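Local coordinates for protein Fe(2+) transporter FeoB (Escherichia coli, PDB 3I8S) that takes up ferrous iron across the inner membrane in a GTP-driven process, its cytosolic N-terminal domain binding and slowly hydrolysing GTP, at residues L4-I9 with A86-N91; P58-L63 with L72-A77. All blocks are in the same frame, centred on the assembly; numbering follows the deposited sequence.

Contact 1: residues L4-I9 with A86-N91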
# COMPACT_ATOMS: atom_id res chain seq x y z
N LEU A 4 -14.53 -4.81 12.48
CA LEU A 4 -13.97 -4.31 11.22
C LEU A 4 -12.48 -4.39 11.37
O LEU A 4 -11.93 -3.80 12.30
CB LEU A 4 -14.39 -2.86 10.95
CG LEU A 4 -13.96 -2.27 9.63
CD1 LEU A 4 -14.65 -2.91 8.39
CD2 LEU A 4 -14.23 -0.73 9.64
N THR A 5 -11.83 -5.13 10.46
CA THR A 5 -10.38 -5.33 10.55
C THR A 5 -9.63 -4.39 9.62
O THR A 5 -9.84 -4.41 8.40
CB THR A 5 -10.02 -6.78 10.22
OG1 THR A 5 -10.74 -7.64 11.10
CG2 THR A 5 -8.50 -7.02 10.37
N ILE A 6 -8.76 -3.61 10.22
CA ILE A 6 -7.94 -2.62 9.52
C ILE A 6 -6.44 -2.91 9.70
O ILE A 6 -5.95 -3.09 10.84
CB ILE A 6 -8.26 -1.20 9.98
CG1 ILE A 6 -9.74 -0.91 9.86
CG2 ILE A 6 -7.37 -0.22 9.19
CD1 ILE A 6 -10.11 0.46 10.21
N GLY A 7 -5.70 -2.96 8.57
CA GLY A 7 -4.25 -3.09 8.57
C GLY A 7 -3.64 -1.69 8.59
O GLY A 7 -4.02 -0.85 7.74
N LEU A 8 -2.72 -1.45 9.51
CA LEU A 8 -1.96 -0.18 9.53
C LEU A 8 -0.56 -0.37 8.93
O LEU A 8 0.24 -1.21 9.34
CB LEU A 8 -1.94 0.36 10.94
CG LEU A 8 -1.39 1.75 11.14
CD1 LEU A 8 -2.37 2.80 10.54
CD2 LEU A 8 -1.03 1.93 12.63
N ILE A 9 -0.29 0.38 7.87
CA ILE A 9 0.89 0.11 7.08
C ILE A 9 1.52 1.42 6.63
O ILE A 9 0.80 2.37 6.27
CB ILE A 9 0.59 -0.74 5.82
CG1 ILE A 9 1.95 -1.26 5.25
CG2 ILE A 9 -0.36 0.04 4.89
CD1 ILE A 9 1.89 -2.38 4.22
N ALA A 86 -7.97 -8.27 6.29
CA ALA A 86 -8.34 -6.89 6.50
C ALA A 86 -9.46 -6.51 5.55
O ALA A 86 -9.51 -6.97 4.41
CB ALA A 86 -7.16 -5.99 6.31
N ASP A 87 -10.37 -5.71 6.07
CA ASP A 87 -11.44 -5.11 5.31
C ASP A 87 -10.98 -3.85 4.61
O ASP A 87 -11.49 -3.51 3.57
CB ASP A 87 -12.58 -4.78 6.27
CG ASP A 87 -13.17 -6.01 6.92
OD1 ASP A 87 -13.63 -6.85 6.15
OD2 ASP A 87 -13.13 -6.17 8.15
N LEU A 88 -10.00 -3.17 5.21
CA LEU A 88 -9.33 -2.03 4.61
C LEU A 88 -8.01 -1.80 5.29
O LEU A 88 -7.73 -2.38 6.34
CB LEU A 88 -10.15 -0.76 4.72
CG LEU A 88 -10.38 -0.16 6.08
CD1 LEU A 88 -10.61 1.35 5.94
CD2 LEU A 88 -11.57 -0.86 6.66
N LEU A 89 -7.24 -0.88 4.69
CA LEU A 89 -5.91 -0.51 5.17
C LEU A 89 -5.89 0.99 5.41
O LEU A 89 -6.54 1.76 4.68
CB LEU A 89 -4.87 -0.81 4.11
CG LEU A 89 -4.75 -2.22 3.64
CD1 LEU A 89 -3.67 -2.21 2.53
CD2 LEU A 89 -4.39 -3.06 4.85
N ILE A 90 -5.18 1.41 6.45
CA ILE A 90 -4.83 2.82 6.65
C ILE A 90 -3.37 2.87 6.37
O ILE A 90 -2.55 2.20 7.04
CB ILE A 90 -5.15 3.37 8.07
CG1 ILE A 90 -6.67 3.33 8.27
CG2 ILE A 90 -4.59 4.81 8.23
CD1 ILE A 90 -7.07 3.59 9.67
N ASN A 91 -3.04 3.64 5.35
CA ASN A 91 -1.68 3.82 4.90
C ASN A 91 -1.14 5.13 5.41
O ASN A 91 -1.57 6.17 4.96
CB ASN A 91 -1.62 3.73 3.38
CG ASN A 91 -0.23 4.00 2.80
OD1 ASN A 91 0.85 3.73 3.40
ND2 ASN A 91 -0.25 4.50 1.58
O HOH W 1 -13.36 -8.18 9.78
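Two parallel neighbours at the centre of the G-domain sheet meet here: strand 4-10, which leads into the P-loop, and strand 88-94. Backbone bonds zip them together. Gly7 N donates to Leu88 O at 3.1 Å, and Ile90 N returns to Gly7 O at 2.8 Å, nearly along the C=O axis. Ile9 N then reaches Ile90 O at 3.0 Å. At the start of the pair Asp87 does double duty. Asp87 N donates to Thr5 O at 2.7 Å, and Asp87 OD2 accepts Thr5 N at 2.8 Å on its anti lone pair, almost straight at 172°. A water bridges Thr5 OG1 and the same OD2. Leu88 N adds a weak bond to Thr5 O.

Ile6, Leu8, Leu88 and Ile90 share one face of the sheet. Leu88 lies alongside Ile6, with Leu88 CD2 3.7 Å from Ile6 CG1. Ile90 crosses Ile6 obliquely, its CG1 against Ile6 CG2. Leu8 CD1 rests against Ile90 CB and CG2. On the other face Leu89 CD2 packs straight onto the backbone of Gly7, 3.7 Å from Gly7 CA, which carries no side chain. Ile9 and Leu89 meet helix 98-111 on this side. Asp87 OD2 thus accepts two hydrogen bonds, from an amide and a water, which would favour its charged form and fix the carboxylate at the strand entry.

Contact 2: residues P58-L63 with L72-A77; sequences PGTYSL and LDEQIA
Segment 58-63 starts with the last two residues of the DxxG motif of the G domain and runs into the switch II region. It folds back on the start of helix 72-83. Pro58 and Gly59 belong to a predicted GTP site.

Apolar contacts come from both ends of the loop. The Pro58 ring crosses Ile76 at about a right angle, with Pro58 CG and CD both against Ile76 CG2, CD at 3.8 Å. Ala77 CB meets Thr60 CG2 at 4.0 Å and Leu63 CD2 at 4.1 Å, so one methyl serves two loop residues.

Polar groups bond within the loop, to its neighbours in the chain and to a water that bridges the two segments. Thr60 OG1, anti to the backbone N (chi1 -167°), donates to Ser62 O at 2.6 Å, in the carbonyl plane. This bond ties the loop to itself and leaves Thr60 OG1 against Glu74 CB at 3.3 Å. The Glu74 chain starts anti to its backbone N and bends at chi2 (-70°). Its CG passes Ser62 O, and OE1 is held by Thr65 OG1. Ser62 OG in turn binds Thr64 N. At the other end of the contact Pro58 CB lies 3.5 Å from Asp73 CG, the carboxylate carbon. There a water donates to both Gly59 O and Asp73 OD2, 2.7 Å from each of these oxygens.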
# COMPACT_ATOMS: atom_id res chain seq x y z
N PRO A 58 4.56 -4.38 10.18
CA PRO A 58 5.93 -3.87 10.28
C PRO A 58 6.18 -2.81 9.22
O PRO A 58 5.59 -2.87 8.15
CB PRO A 58 6.80 -5.10 10.05
CG PRO A 58 5.93 -6.24 10.33
CD PRO A 58 4.54 -5.82 9.93
N GLY A 59 6.97 -1.81 9.55
CA GLY A 59 7.28 -0.73 8.61
C GLY A 59 7.99 -1.29 7.41
O GLY A 59 8.84 -2.17 7.54
N THR A 60 7.67 -0.76 6.22
CA THR A 60 8.23 -1.24 4.98
C THR A 60 8.17 -0.15 3.88
O THR A 60 7.26 0.66 3.87
CB THR A 60 7.54 -2.56 4.49
OG1 THR A 60 8.32 -3.13 3.44
CG2 THR A 60 6.09 -2.35 4.00
N TYR A 61 9.17 -0.19 2.99
CA TYR A 61 9.24 0.70 1.83
C TYR A 61 8.34 0.17 0.68
O TYR A 61 7.83 0.95 -0.11
CB TYR A 61 10.69 0.85 1.35
CG TYR A 61 10.77 1.58 0.04
CD1 TYR A 61 10.51 2.94 -0.05
CD2 TYR A 61 11.13 0.89 -1.14
CE1 TYR A 61 10.55 3.60 -1.29
CE2 TYR A 61 11.16 1.54 -2.35
CZ TYR A 61 10.91 2.88 -2.42
OH TYR A 61 10.95 3.48 -3.67
N SER A 62 8.15 -1.15 0.63
CA SER A 62 7.42 -1.79 -0.44
C SER A 62 6.89 -3.16 -0.00
O SER A 62 7.16 -3.60 1.11
CB SER A 62 8.30 -1.96 -1.68
OG SER A 62 9.14 -3.09 -1.60
N LEU A 63 6.18 -3.81 -0.91
CA LEU A 63 5.69 -5.16 -0.72
C LEU A 63 6.52 -6.14 -1.57
O LEU A 63 6.17 -7.33 -1.67
CB LEU A 63 4.21 -5.24 -1.11
CG LEU A 63 3.26 -4.40 -0.25
CD1 LEU A 63 1.81 -4.63 -0.62
CD2 LEU A 63 3.45 -4.56 1.22
N LEU A 72 12.36 -9.48 6.52
CA LEU A 72 11.16 -10.15 7.00
C LEU A 72 10.04 -9.18 7.03
O LEU A 72 8.94 -9.50 6.56
CB LEU A 72 11.36 -10.69 8.41
CG LEU A 72 11.66 -12.16 8.54
CD1 LEU A 72 12.11 -12.45 9.96
CD2 LEU A 72 10.40 -12.93 8.18
N ASP A 73 10.31 -7.98 7.56
CA ASP A 73 9.27 -6.96 7.78
C ASP A 73 8.40 -6.77 6.53
O ASP A 73 7.19 -6.72 6.61
CB ASP A 73 9.88 -5.61 8.24
CG ASP A 73 10.29 -5.60 9.73
OD1 ASP A 73 10.27 -6.64 10.44
OD2 ASP A 73 10.68 -4.51 10.23
N GLU A 74 9.03 -6.65 5.37
CA GLU A 74 8.36 -6.54 4.08
C GLU A 74 7.52 -7.76 3.63
O GLU A 74 6.40 -7.63 3.06
CB GLU A 74 9.42 -6.21 3.04
CG GLU A 74 9.00 -6.12 1.59
CD GLU A 74 8.64 -7.44 0.97
OE1 GLU A 74 9.51 -8.33 0.93
OE2 GLU A 74 7.48 -7.59 0.50
N GLN A 75 8.05 -8.95 3.84
CA GLN A 75 7.28 -10.16 3.49
C GLN A 75 6.08 -10.35 4.41
O GLN A 75 5.00 -10.77 3.98
CB GLN A 75 8.18 -11.37 3.52
CG GLN A 75 9.22 -11.23 2.44
CD GLN A 75 10.14 -12.36 2.31
OE1 GLN A 75 10.34 -13.16 3.24
NE2 GLN A 75 10.77 -12.43 1.14
N ILE A 76 6.27 -10.01 5.68
CA ILE A 76 5.16 -10.07 6.65
C ILE A 76 4.00 -9.16 6.26
O ILE A 76 2.81 -9.55 6.27
CB ILE A 76 5.68 -9.75 8.08
CG1 ILE A 76 6.55 -10.88 8.57
CG2 ILE A 76 4.50 -9.47 9.03
CD1 ILE A 76 7.50 -10.55 9.77
N ALA A 77 4.35 -7.93 5.89
CA ALA A 77 3.40 -6.96 5.44
C ALA A 77 2.67 -7.48 4.21
O ALA A 77 1.45 -7.50 4.19
CB ALA A 77 4.11 -5.63 5.13
O HOH W 2 10.74 -1.99 9.40

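How the contacts relate
From the N terminus, strand 4-10 comes first and runs into the P-loop. The chain then passes through helix 16-24 and strands 28-32, 39-46 and 51-56 before reaching loop 58-63. Contact 2 closes a short turn-back of this loop onto helix 72-83. The helix leads on to strand 88-94, which closes the much longer loop of contact 1 beside the first strand. The small loop therefore lies within the large one. The two contacts meet at Ile9, whose CD1 packs on Leu63 CD2 and Ala77 CB, both at 4.0 Å. Sheet, switch-region loop and helix are thereby joined within one G domain.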